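PDB 4ITA: succinate-semialdehyde dehydrogenase from Synechococcus sp., which probably oxidises succinic semialdehyde to succinate with NADP+, and is held here with its cofactor bonded covalently to the enzyme. Local coordinates for residues W132-W137 / G261-A266; A128-N133 / A203-G208. All coordinates share one frame; numbering follows the deposited sequence.

Contact 1: W132-W137 / G261-A266; sequences WNFPFW and GQSCIA. With NDP (NADPH dihydro-nicotinamide-adenine-dinucleotide phosphate), chain C; EDO (1,2-ethanediol), chain R.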
ATOM      1  N   TRP A 132     -21.311   8.984  -0.611  1.00  7.02           N
ATOM      2  CA  TRP A 132     -22.725   8.855  -0.300  1.00  7.62           C
ATOM      3  C   TRP A 132     -23.408   7.659  -0.966  1.00  6.47           C
ATOM      4  O   TRP A 132     -24.534   7.347  -0.611  1.00  7.55           O
ATOM      5  CB  TRP A 132     -23.492  10.150  -0.625  1.00  7.56           C
ATOM      6  CG  TRP A 132     -23.221  10.686  -2.005  1.00  7.42           C
ATOM      7  CD1 TRP A 132     -22.447  11.766  -2.318  1.00 11.21           C
ATOM      8  CD2 TRP A 132     -23.709  10.169  -3.257  1.00  7.98           C
ATOM      9  NE1 TRP A 132     -22.425  11.957  -3.675  1.00 13.93           N
ATOM     10  CE2 TRP A 132     -23.183  10.989  -4.274  1.00 10.63           C
ATOM     11  CE3 TRP A 132     -24.544   9.106  -3.610  1.00  7.55           C
ATOM     12  CZ2 TRP A 132     -23.458  10.769  -5.628  1.00 12.10           C
ATOM     13  CZ3 TRP A 132     -24.804   8.880  -4.964  1.00  7.93           C
ATOM     14  CH2 TRP A 132     -24.264   9.711  -5.950  1.00  9.98           C
ATOM     15  N   ASN A 133     -22.768   6.993  -1.927  1.00  6.94           N
ATOM     16  CA  ASN A 133     -23.533   6.034  -2.737  1.00  7.53           C
ATOM     17  C   ASN A 133     -23.930   4.740  -2.034  1.00  7.43           C
ATOM     18  O   ASN A 133     -24.996   4.190  -2.307  1.00  8.22           O
ATOM     19  CB  ASN A 133     -22.908   5.792  -4.120  1.00  8.79           C
ATOM     20  CG  ASN A 133     -21.627   5.001  -4.067  1.00 10.00           C
ATOM     21  OD1 ASN A 133     -20.869   5.062  -3.096  1.00 10.36           O
ATOM     22  ND2 ASN A 133     -21.370   4.245  -5.129  1.00  9.05           N
ATOM     23  N   PHE A 134     -23.087   4.266  -1.120  1.00  7.12           N
ATOM     24  CA  PHE A 134     -23.441   3.136  -0.264  1.00  7.54           C
ATOM     25  C   PHE A 134     -23.068   3.568   1.138  1.00  7.58           C
ATOM     26  O   PHE A 134     -22.032   3.166   1.672  1.00  8.06           O
ATOM     27  CB  PHE A 134     -22.704   1.855  -0.672  1.00  8.54           C
ATOM     28  CG  PHE A 134     -23.123   1.317  -2.015  1.00  9.20           C
ATOM     29  CD1 PHE A 134     -22.401   1.622  -3.158  1.00 11.32           C
ATOM     30  CD2 PHE A 134     -24.242   0.509  -2.130  1.00 10.35           C
ATOM     31  CE1 PHE A 134     -22.789   1.125  -4.401  1.00 11.31           C
ATOM     32  CE2 PHE A 134     -24.637   0.007  -3.372  1.00 11.48           C
ATOM     33  CZ  PHE A 134     -23.908   0.320  -4.505  1.00 11.29           C
ATOM     34  N   PRO A 135     -23.908   4.422   1.735  1.00  6.95           N
ATOM     35  CA  PRO A 135     -23.502   5.167   2.930  1.00  7.15           C
ATOM     36  C   PRO A 135     -23.358   4.318   4.190  1.00  7.25           C
ATOM     37  O   PRO A 135     -22.722   4.779   5.139  1.00  8.11           O
ATOM     38  CB  PRO A 135     -24.611   6.213   3.082  1.00  8.99           C
ATOM     39  CG  PRO A 135     -25.818   5.562   2.466  1.00  8.14           C
ATOM     40  CD  PRO A 135     -25.290   4.733   1.321  1.00  7.05           C
ATOM     41  N   PHE A 136     -23.936   3.115   4.210  1.00  6.13           N
ATOM     42  CA  PHE A 136     -23.707   2.169   5.305  1.00  6.45           C
ATOM     43  C   PHE A 136     -22.663   1.127   4.919  1.00  7.51           C
ATOM     44  O   PHE A 136     -21.674   0.935   5.630  1.00  6.82           O
ATOM     45  CB  PHE A 136     -25.012   1.458   5.703  1.00  6.76           C
ATOM     46  CG  PHE A 136     -25.814   2.179   6.757  1.00  6.66           C
ATOM     47  CD1 PHE A 136     -26.257   3.480   6.548  1.00  7.69           C
ATOM     48  CD2 PHE A 136     -26.155   1.544   7.944  1.00  7.74           C
ATOM     49  CE1 PHE A 136     -27.011   4.138   7.513  1.00  8.08           C
ATOM     50  CE2 PHE A 136     -26.909   2.194   8.912  1.00  8.25           C
ATOM     51  CZ  PHE A 136     -27.332   3.493   8.697  1.00  8.61           C
ATOM     52  N   TRP A 137     -22.880   0.456   3.792  1.00  7.09           N
ATOM     53  CA  TRP A 137     -22.027  -0.656   3.386  1.00  7.21           C
ATOM     54  C   TRP A 137     -20.554  -0.284   3.273  1.00  6.89           C
ATOM     55  O   TRP A 137     -19.704  -1.004   3.770  1.00  8.37           O
ATOM     56  CB  TRP A 137     -22.545  -1.286   2.080  1.00  7.97           C
ATOM     57  CG  TRP A 137     -21.523  -2.079   1.314  1.00  8.51           C
ATOM     58  CD1 TRP A 137     -20.972  -1.752   0.108  1.00 11.67           C
ATOM     59  CD2 TRP A 137     -20.936  -3.323   1.701  1.00  8.11           C
ATOM     60  NE1 TRP A 137     -20.074  -2.716  -0.276  1.00 13.39           N
ATOM     61  CE2 TRP A 137     -20.033  -3.695   0.685  1.00 10.76           C
ATOM     62  CE3 TRP A 137     -21.088  -4.166   2.807  1.00  8.54           C
ATOM     63  CZ2 TRP A 137     -19.283  -4.870   0.743  1.00 13.16           C
ATOM     64  CZ3 TRP A 137     -20.339  -5.334   2.866  1.00 10.78           C
ATOM     65  CH2 TRP A 137     -19.446  -5.670   1.843  1.00 10.75           C
ATOM     66  N   GLY A 261     -28.028   3.744 -10.783  1.00  8.97           N
ATOM     67  CA  GLY A 261     -26.854   3.809 -11.628  1.00  8.49           C
ATOM     68  C   GLY A 261     -25.578   4.203 -10.914  1.00  8.04           C
ATOM     69  O   GLY A 261     -24.500   4.135 -11.499  1.00 10.02           O
ATOM     70  N   GLN A 262     -25.693   4.620  -9.655  1.00  7.84           N
ATOM     71  CA  GLN A 262     -24.566   5.213  -8.936  1.00  8.14           C
ATOM     72  C   GLN A 262     -23.731   4.172  -8.207  1.00  7.39           C
ATOM     73  O   GLN A 262     -23.669   4.131  -6.973  1.00  7.67           O
ATOM     74  CB  GLN A 262     -25.074   6.292  -7.979  1.00  8.50           C
ATOM     75  CG  GLN A 262     -25.849   7.389  -8.710  1.00  8.85           C
ATOM     76  CD  GLN A 262     -26.808   8.146  -7.818  1.00  7.53           C
ATOM     77  OE1 GLN A 262     -26.852   9.379  -7.844  1.00  8.38           O
ATOM     78  NE2 GLN A 262     -27.591   7.414  -7.026  1.00  8.41           N
ATOM     79  N   SER A 263     -23.092   3.308  -8.984  1.00  8.66           N
ATOM     80  CA  SER A 263     -22.205   2.307  -8.417  1.00  8.12           C
ATOM     81  C   SER A 263     -20.908   2.269  -9.175  1.00  7.57           C
ATOM     82  O   SER A 263     -20.878   2.342 -10.407  1.00  7.54           O
ATOM     83  CB  SER A 263     -22.828   0.920  -8.447  1.00  9.79           C
ATOM     84  OG  SER A 263     -21.875  -0.024  -7.973  1.00 10.51           O
ATOM     85  N   CYS A 264     -19.823   2.127  -8.437  1.00  8.11           N
ATOM     86  CA  CYS A 264     -18.505   1.995  -9.023  1.00  9.62           C
ATOM     87  C   CYS A 264     -18.375   0.767  -9.929  1.00  7.32           C
ATOM     88  O   CYS A 264     -17.587   0.780 -10.870  1.00  8.11           O
ATOM     89  CB  CYS A 264     -17.462   1.943  -7.906  1.00  8.96           C
ATOM     90  SG  CYS A 264     -17.766   0.652  -6.665  1.00 15.14           S
ATOM     91  N   ILE A 265     -19.135  -0.285  -9.622  1.00  6.96           N
ATOM     92  CA  ILE A 265     -19.106  -1.528 -10.395  1.00  7.94           C
ATOM     93  C   ILE A 265     -20.396  -1.740 -11.182  1.00  7.01           C
ATOM     94  O   ILE A 265     -20.744  -2.873 -11.525  1.00  7.99           O
ATOM     95  CB  ILE A 265     -18.827  -2.780  -9.514  1.00  8.07           C
ATOM     96  CG1 ILE A 265     -19.760  -2.811  -8.299  1.00  7.66           C
ATOM     97  CG2 ILE A 265     -17.361  -2.832  -9.080  1.00 10.58           C
ATOM     98  CD1 ILE A 265     -19.691  -4.099  -7.473  1.00  9.89           C
ATOM     99  N   ALA A 266     -21.099  -0.654 -11.480  1.00  7.59           N
ATOM    100  CA  ALA A 266     -22.170  -0.724 -12.456  1.00  7.58           C
ATOM    101  C   ALA A 266     -21.592  -1.215 -13.779  1.00  7.07           C
ATOM    102  O   ALA A 266     -20.428  -0.941 -14.109  1.00  6.98           O
ATOM    103  CB  ALA A 266     -22.802   0.636 -12.650  1.00  8.75           C
TER
HETATM  104  PA  NDP C 501     -16.345  12.443  -4.154  1.00 11.54           P
HETATM  105  O1A NDP C 501     -14.928  12.010  -4.400  1.00 12.90           O
HETATM  106  O2A NDP C 501     -16.797  13.808  -4.593  1.00 17.30           O
HETATM  107  O5B NDP C 501     -16.639  12.332  -2.585  1.00 10.91           O
HETATM  108  C5B NDP C 501     -16.302  11.164  -1.827  1.00  9.11           C
HETATM  109  C4B NDP C 501     -15.810  11.547  -0.433  1.00  9.89           C
HETATM  110  O4B NDP C 501     -14.584  12.272  -0.560  1.00  8.49           O
HETATM  111  C3B NDP C 501     -16.755  12.484   0.310  1.00  8.70           C
HETATM  112  O3B NDP C 501     -16.639  12.233   1.717  1.00  8.56           O
HETATM  113  C2B NDP C 501     -16.185  13.854  -0.005  1.00  9.36           C
HETATM  114  O2B NDP C 501     -16.511  14.843   0.962  1.00  9.57           O
HETATM  115  C1B NDP C 501     -14.717  13.542   0.083  1.00  8.49           C
HETATM  116  N9A NDP C 501     -13.835  14.461  -0.653  1.00  9.76           N
HETATM  117  C8A NDP C 501     -14.046  15.051  -1.846  1.00 11.47           C
HETATM  118  N7A NDP C 501     -12.969  15.795  -2.195  1.00 13.11           N
HETATM  119  C5A NDP C 501     -12.052  15.658  -1.224  1.00 10.37           C
HETATM  120  C6A NDP C 501     -10.697  16.160  -0.946  1.00 12.47           C
HETATM  121  N6A NDP C 501     -10.090  16.982  -1.826  1.00 15.31           N
HETATM  122  N1A NDP C 501     -10.108  15.765   0.198  1.00 13.85           N
HETATM  123  C2A NDP C 501     -10.701  14.943   1.075  1.00 14.43           C
HETATM  124  N3A NDP C 501     -11.935  14.450   0.895  1.00 13.42           N
HETATM  125  C4A NDP C 501     -12.629  14.774  -0.215  1.00 10.27           C
HETATM  126  O3  NDP C 501     -17.227  11.245  -4.812  1.00 16.81           O
HETATM  127  PN  NDP C 501     -18.670  11.199  -5.556  1.00 16.05           P
HETATM  128  O1N NDP C 501     -18.853  12.372  -6.493  1.00 19.23           O
HETATM  129  O2N NDP C 501     -19.701  10.888  -4.507  1.00 19.31           O
HETATM  130  O5D NDP C 501     -18.484   9.887  -6.472  1.00 16.39           O
HETATM  131  C5D NDP C 501     -18.342   8.605  -5.875  1.00 14.54           C
HETATM  132  C4D NDP C 501     -17.152   7.887  -6.485  1.00 12.99           C
HETATM  133  O4D NDP C 501     -16.756   6.799  -5.637  1.00 13.19           O
HETATM  134  C3D NDP C 501     -17.457   7.274  -7.837  1.00 12.30           C
HETATM  135  O3D NDP C 501     -16.364   7.492  -8.736  1.00 12.33           O
HETATM  136  C2D NDP C 501     -17.636   5.812  -7.473  1.00 11.87           C
HETATM  137  O2D NDP C 501     -17.432   4.981  -8.617  1.00 12.79           O
HETATM  138  C1D NDP C 501     -16.559   5.622  -6.424  1.00 10.56           C
HETATM  139  N1N NDP C 501     -16.820   4.400  -5.651  1.00 12.20           N
HETATM  140  C2N NDP C 501     -15.830   3.522  -5.415  1.00 12.43           C
HETATM  141  C3N NDP C 501     -16.134   2.195  -5.117  1.00 13.68           C
HETATM  142  C7N NDP C 501     -15.058   1.193  -4.817  1.00 12.43           C
HETATM  143  O7N NDP C 501     -15.207   0.451  -3.848  1.00 12.47           O
HETATM  144  N7N NDP C 501     -13.982   1.124  -5.597  1.00 12.10           N
HETATM  145  C4N NDP C 501     -17.564   1.711  -5.098  1.00 14.91           C
HETATM  146  C5N NDP C 501     -18.460   2.840  -4.880  1.00 15.91           C
HETATM  147  C6N NDP C 501     -18.052   4.139  -5.167  1.00 14.56           C
HETATM  148  P2B NDP C 501     -17.669  15.926   0.703  1.00  8.47           P
HETATM  149  O1X NDP C 501     -17.623  16.740   1.963  1.00  9.39           O
HETATM  150  O2X NDP C 501     -17.264  16.711  -0.522  1.00 10.84           O
HETATM  151  O3X NDP C 501     -18.967  15.195   0.534  1.00  9.39           O
HETATM  152  C1  EDO R 516     -21.014  -2.001  -4.186  1.00 20.63           C
HETATM  153  O1  EDO R 516     -20.917  -3.386  -3.846  1.00 22.27           O
HETATM  154  C2  EDO R 516     -19.611  -1.420  -4.310  1.00 19.03           C
HETATM  155  O2  EDO R 516     -18.950  -1.472  -3.036  1.00 18.64           O
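The Trp132 ring meets Gln262 at its six-membered end. Gln262 CG lies in the ring plane at the edge, and Gln262 OE1 comes in obliquely to 3.2 Å from Trp132 CH2. Ring and amide planes are turned 61° apart. The side-chain amide oxygen OE1 of Gln262 accepts from Ala307 N, so its polar need is met there. At the pyrrole end, Trp132 NE1 stands 3.0 Å from NDP O2N. Phe134 carries ethanediol on one face, with EDO C1 3.6 Å from Phe134 CE1. Ser263 OG and NDP C5N lie at its edge. Trp137 NE1 donates to EDO O2 near the plane of the indole (3.2 Å). Between the rings, Asn133 ND2 donates to Gln262 O at 2.9 Å and 163°, in its own amide plane but above the carbonyl plane. With chi1 at 71°, Asn133 CG sits between the backbone N and the carbonyl carbon, and ND2 also comes 3.2 Å from NDP C5N. An alanine here would probably leave Gln262 O without one of its donors and open a gap beside the nicotinamide. Cys264 SG is bonded to NDP C4N (1.9 Å), consistent with its being the family's nucleophilic cysteine. Asn259 ND2 ties Asn133 O to Gln262 O. The first loop joins strand 115-129 to helix 137-149, with Phe134 against helix 79-103; the second joins helix 245-257 to strand 267-273.

Contact 2: A128-N133 / A203-G208; sequences AVMPWN and AATLTG. With NDP (NADPH dihydro-nicotinamide-adenine-dinucleotide phosphate), chain C.
Val129 and Leu206 pair as neighbours on two parallel strands. Val129 N donates to Thr205 O at 2.9 Å, and Thr207 N donates to Val129 O at 3.0 Å. On one face of the sheet Val129 CG1 touches Leu206 CD1 at 3.6 Å. With CG1 anti to the backbone N (chi1 175°), that same methyl reaches 3.3 Å from NDP O4B. On the other face Ala128 CB packs on Thr205 CG2. Past the paired residues Pro131 lies across Thr207, its CD 3.2 Å from Thr207 O. The Met130 chain bends back at chi2 and chi3, and CE comes 3.8 Å from Thr207 OG1. That hydroxyl has a weak bond to Arg141, whose guanidinium also binds the cofactor. Thr207 CG2 is turned the other way and lies 3.4 Å from NDP C2N. Further out, Leu216 of helix 210-222 covers Val129 and Leu206. Phe142 of helix 137-149 backs Ala128 and Met130. Strand 115-129 also bonds to strand 152-156 on its other edge. The cofactor lies at the C-terminal ends of these parallel strands, as in Rossmann-type folds. Gly208 CA lies close to NDP O4D, and a side chain there would be crowded by NDP C5B. Met130 O accepts from NDP O3B at 2.8 Å. A backbone carbonyl thus takes the ribose hydroxyl, while methyls of Val129 and Thr207 touch the ribose oxygen and the nicotinamide ring, which probably fixes both by shape.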
ATOM      1  N   ALA A 128     -10.868   7.276   7.572  1.00  6.21           N
ATOM      2  CA  ALA A 128     -11.629   6.823   6.414  1.00  6.25           C
ATOM      3  C   ALA A 128     -12.453   7.962   5.831  1.00  6.44           C
ATOM      4  O   ALA A 128     -13.180   8.648   6.551  1.00  7.56           O
ATOM      5  CB  ALA A 128     -12.526   5.691   6.792  1.00  8.17           C
ATOM      6  N   VAL A 129     -12.348   8.140   4.520  1.00  6.15           N
ATOM      7  CA  VAL A 129     -13.152   9.108   3.784  1.00  7.38           C
ATOM      8  C   VAL A 129     -14.065   8.318   2.857  1.00  6.40           C
ATOM      9  O   VAL A 129     -13.591   7.518   2.039  1.00  7.19           O
ATOM     10  CB  VAL A 129     -12.270  10.071   2.968  1.00  7.38           C
ATOM     11  CG1 VAL A 129     -13.135  10.990   2.099  1.00  9.04           C
ATOM     12  CG2 VAL A 129     -11.383  10.886   3.896  1.00  8.60           C
ATOM     13  N   MET A 130     -15.372   8.521   3.002  1.00  6.15           N
ATOM     14  CA  MET A 130     -16.368   7.660   2.356  1.00  7.35           C
ATOM     15  C   MET A 130     -17.383   8.447   1.527  1.00  8.17           C
ATOM     16  O   MET A 130     -17.612   9.625   1.775  1.00  7.20           O
ATOM     17  CB  MET A 130     -17.085   6.812   3.411  1.00  8.68           C
ATOM     18  CG  MET A 130     -16.177   5.760   4.058  1.00  8.23           C
ATOM     19  SD  MET A 130     -15.679   4.371   2.980  1.00  7.45           S
ATOM     20  CE  MET A 130     -13.922   4.263   3.332  1.00 10.65           C
ATOM     21  N   PRO A 131     -17.997   7.791   0.528  1.00  7.48           N
ATOM     22  CA  PRO A 131     -18.944   8.460  -0.368  1.00  9.35           C
ATOM     23  C   PRO A 131     -20.413   8.197  -0.021  1.00  7.81           C
ATOM     24  O   PRO A 131     -20.731   7.283   0.745  1.00  8.01           O
ATOM     25  CB  PRO A 131     -18.618   7.825  -1.717  1.00  9.43           C
ATOM     26  CG  PRO A 131     -18.348   6.414  -1.348  1.00  9.48           C
ATOM     27  CD  PRO A 131     -17.615   6.466   0.000  1.00  8.42           C
ATOM     28  N   TRP A 132     -21.311   8.984  -0.611  1.00  7.02           N
ATOM     29  CA  TRP A 132     -22.725   8.855  -0.300  1.00  7.62           C
ATOM     30  C   TRP A 132     -23.408   7.659  -0.966  1.00  6.47           C
ATOM     31  O   TRP A 132     -24.534   7.347  -0.611  1.00  7.55           O
ATOM     32  CB  TRP A 132     -23.492  10.150  -0.625  1.00  7.56           C
ATOM     33  CG  TRP A 132     -23.221  10.686  -2.005  1.00  7.42           C
ATOM     34  CD1 TRP A 132     -22.447  11.766  -2.318  1.00 11.21           C
ATOM     35  CD2 TRP A 132     -23.709  10.169  -3.257  1.00  7.98           C
ATOM     36  NE1 TRP A 132     -22.425  11.957  -3.675  1.00 13.93           N
ATOM     37  CE2 TRP A 132     -23.183  10.989  -4.274  1.00 10.63           C
ATOM     38  CE3 TRP A 132     -24.544   9.106  -3.610  1.00  7.55           C
ATOM     39  CZ2 TRP A 132     -23.458  10.769  -5.628  1.00 12.10           C
ATOM     40  CZ3 TRP A 132     -24.804   8.880  -4.964  1.00  7.93           C
ATOM     41  CH2 TRP A 132     -24.264   9.711  -5.950  1.00  9.98           C
ATOM     42  N   ASN A 133     -22.768   6.993  -1.927  1.00  6.94           N
ATOM     43  CA  ASN A 133     -23.533   6.034  -2.737  1.00  7.53           C
ATOM     44  C   ASN A 133     -23.930   4.740  -2.034  1.00  7.43           C
ATOM     45  O   ASN A 133     -24.996   4.190  -2.307  1.00  8.22           O
ATOM     46  CB  ASN A 133     -22.908   5.792  -4.120  1.00  8.79           C
ATOM     47  CG  ASN A 133     -21.627   5.001  -4.067  1.00 10.00           C
ATOM     48  OD1 ASN A 133     -20.869   5.062  -3.096  1.00 10.36           O
ATOM     49  ND2 ASN A 133     -21.370   4.245  -5.129  1.00  9.05           N
ATOM     50  N   ALA A 203      -2.770   6.103   9.154  1.00  6.36           N
ATOM     51  CA  ALA A 203      -3.107   5.546   7.858  1.00  6.35           C
ATOM     52  C   ALA A 203      -4.406   6.162   7.389  1.00  6.61           C
ATOM     53  O   ALA A 203      -5.167   6.696   8.191  1.00  6.81           O
ATOM     54  CB  ALA A 203      -3.251   4.040   7.962  1.00  7.10           C
ATOM     55  N   ALA A 204      -4.665   6.088   6.092  1.00  6.56           N
ATOM     56  CA  ALA A 204      -5.904   6.638   5.554  1.00  8.29           C
ATOM     57  C   ALA A 204      -6.428   5.812   4.395  1.00  9.49           C
ATOM     58  O   ALA A 204      -5.664   5.302   3.571  1.00  8.90           O
ATOM     59  CB  ALA A 204      -5.712   8.078   5.131  1.00  9.90           C
ATOM     60  N   THR A 205      -7.745   5.689   4.338  1.00  8.17           N
ATOM     61  CA  THR A 205      -8.417   4.975   3.270  1.00  9.04           C
ATOM     62  C   THR A 205      -9.508   5.871   2.685  1.00  8.31           C
ATOM     63  O   THR A 205     -10.185   6.615   3.414  1.00  8.27           O
ATOM     64  CB  THR A 205      -8.972   3.626   3.783  1.00 11.07           C
ATOM     65  OG1 THR A 205      -9.445   2.844   2.684  1.00 14.31           O
ATOM     66  CG2 THR A 205     -10.082   3.817   4.802  1.00 11.05           C
ATOM     67  N   LEU A 206      -9.653   5.841   1.366  1.00  8.32           N
ATOM     68  CA  LEU A 206     -10.691   6.633   0.720  1.00  7.47           C
ATOM     69  C   LEU A 206     -11.398   5.824  -0.343  1.00  7.81           C
ATOM     70  O   LEU A 206     -10.758   5.146  -1.157  1.00  8.65           O
ATOM     71  CB  LEU A 206     -10.112   7.915   0.106  1.00  8.65           C
ATOM     72  CG  LEU A 206     -11.102   8.877  -0.559  1.00  7.18           C
ATOM     73  CD1 LEU A 206     -10.669  10.330  -0.382  1.00  8.91           C
ATOM     74  CD2 LEU A 206     -11.273   8.591  -2.064  1.00  8.78           C
ATOM     75  N   THR A 207     -12.724   5.903  -0.322  1.00  8.01           N
ATOM     76  CA  THR A 207     -13.570   5.429  -1.404  1.00  8.60           C
ATOM     77  C   THR A 207     -14.258   6.661  -1.981  1.00  7.85           C
ATOM     78  O   THR A 207     -14.855   7.453  -1.247  1.00  7.88           O
ATOM     79  CB  THR A 207     -14.597   4.409  -0.887  1.00  8.07           C
ATOM     80  OG1 THR A 207     -13.893   3.288  -0.332  1.00 10.09           O
ATOM     81  CG2 THR A 207     -15.502   3.932  -2.016  1.00  9.47           C
ATOM     82  N   GLY A 208     -14.142   6.859  -3.287  1.00  7.26           N
ATOM     83  CA  GLY A 208     -14.616   8.092  -3.886  1.00 10.03           C
ATOM     84  C   GLY A 208     -14.085   8.320  -5.283  1.00  9.71           C
ATOM     85  O   GLY A 208     -13.669   7.383  -5.959  1.00  9.93           O
TER
HETATM   86  PA  NDP C 501     -16.345  12.443  -4.154  1.00 11.54           P
HETATM   87  O1A NDP C 501     -14.928  12.010  -4.400  1.00 12.90           O
HETATM   88  O2A NDP C 501     -16.797  13.808  -4.593  1.00 17.30           O
HETATM   89  O5B NDP C 501     -16.639  12.332  -2.585  1.00 10.91           O
HETATM   90  C5B NDP C 501     -16.302  11.164  -1.827  1.00  9.11           C
HETATM   91  C4B NDP C 501     -15.810  11.547  -0.433  1.00  9.89           C
HETATM   92  O4B NDP C 501     -14.584  12.272  -0.560  1.00  8.49           O
HETATM   93  C3B NDP C 501     -16.755  12.484   0.310  1.00  8.70           C
HETATM   94  O3B NDP C 501     -16.639  12.233   1.717  1.00  8.56           O
HETATM   95  C2B NDP C 501     -16.185  13.854  -0.005  1.00  9.36           C
HETATM   96  O2B NDP C 501     -16.511  14.843   0.962  1.00  9.57           O
HETATM   97  C1B NDP C 501     -14.717  13.542   0.083  1.00  8.49           C
HETATM   98  N9A NDP C 501     -13.835  14.461  -0.653  1.00  9.76           N
HETATM   99  C8A NDP C 501     -14.046  15.051  -1.846  1.00 11.47           C
HETATM  100  N7A NDP C 501     -12.969  15.795  -2.195  1.00 13.11           N
HETATM  101  C5A NDP C 501     -12.052  15.658  -1.224  1.00 10.37           C
HETATM  102  C6A NDP C 501     -10.697  16.160  -0.946  1.00 12.47           C
HETATM  103  N6A NDP C 501     -10.090  16.982  -1.826  1.00 15.31           N
HETATM  104  N1A NDP C 501     -10.108  15.765   0.198  1.00 13.85           N
HETATM  105  C2A NDP C 501     -10.701  14.943   1.075  1.00 14.43           C
HETATM  106  N3A NDP C 501     -11.935  14.450   0.895  1.00 13.42           N
HETATM  107  C4A NDP C 501     -12.629  14.774  -0.215  1.00 10.27           C
HETATM  108  O3  NDP C 501     -17.227  11.245  -4.812  1.00 16.81           O
HETATM  109  PN  NDP C 501     -18.670  11.199  -5.556  1.00 16.05           P
HETATM  110  O1N NDP C 501     -18.853  12.372  -6.493  1.00 19.23           O
HETATM  111  O2N NDP C 501     -19.701  10.888  -4.507  1.00 19.31           O
HETATM  112  O5D NDP C 501     -18.484   9.887  -6.472  1.00 16.39           O
HETATM  113  C5D NDP C 501     -18.342   8.605  -5.875  1.00 14.54           C
HETATM  114  C4D NDP C 501     -17.152   7.887  -6.485  1.00 12.99           C
HETATM  115  O4D NDP C 501     -16.756   6.799  -5.637  1.00 13.19           O
HETATM  116  C3D NDP C 501     -17.457   7.274  -7.837  1.00 12.30           C
HETATM  117  O3D NDP C 501     -16.364   7.492  -8.736  1.00 12.33           O
HETATM  118  C2D NDP C 501     -17.636   5.812  -7.473  1.00 11.87           C
HETATM  119  O2D NDP C 501     -17.432   4.981  -8.617  1.00 12.79           O
HETATM  120  C1D NDP C 501     -16.559   5.622  -6.424  1.00 10.56           C
HETATM  121  N1N NDP C 501     -16.820   4.400  -5.651  1.00 12.20           N
HETATM  122  C2N NDP C 501     -15.830   3.522  -5.415  1.00 12.43           C
HETATM  123  C3N NDP C 501     -16.134   2.195  -5.117  1.00 13.68           C
HETATM  124  C7N NDP C 501     -15.058   1.193  -4.817  1.00 12.43           C
HETATM  125  O7N NDP C 501     -15.207   0.451  -3.848  1.00 12.47           O
HETATM  126  N7N NDP C 501     -13.982   1.124  -5.597  1.00 12.10           N
HETATM  127  C4N NDP C 501     -17.564   1.711  -5.098  1.00 14.91           C
HETATM  128  C5N NDP C 501     -18.460   2.840  -4.880  1.00 15.91           C
HETATM  129  C6N NDP C 501     -18.052   4.139  -5.167  1.00 14.56           C
HETATM  130  P2B NDP C 501     -17.669  15.926   0.703  1.00  8.47           P
HETATM  131  O1X NDP C 501     -17.623  16.740   1.963  1.00  9.39           O
HETATM  132  O2X NDP C 501     -17.264  16.711  -0.522  1.00 10.84           O
HETATM  133  O3X NDP C 501     -18.967  15.195   0.534  1.00  9.39           O

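Contacts 1 and 2 start from the same piece of chain and share Trp132 and Asn133. Their centres lie about 12 Å apart. Along the sequence 128-133 runs into 132-137, followed by 203-208 and then 261-266. Contact 2 belongs to the mixed sheet that contains strands 115-129 and 201-207. Contact 1 reaches from the loop after strand 115-129 to the loop before strand 267-273, which belongs to the separate seven-stranded sheet. Both contacts touch the same NADPH, contact 2 at the adenosine ribose and nicotinamide, contact 1 at the diphosphate and nicotinamide. One strand end therefore links cofactor binding to the cysteine loop, across the cleft between the two sheets.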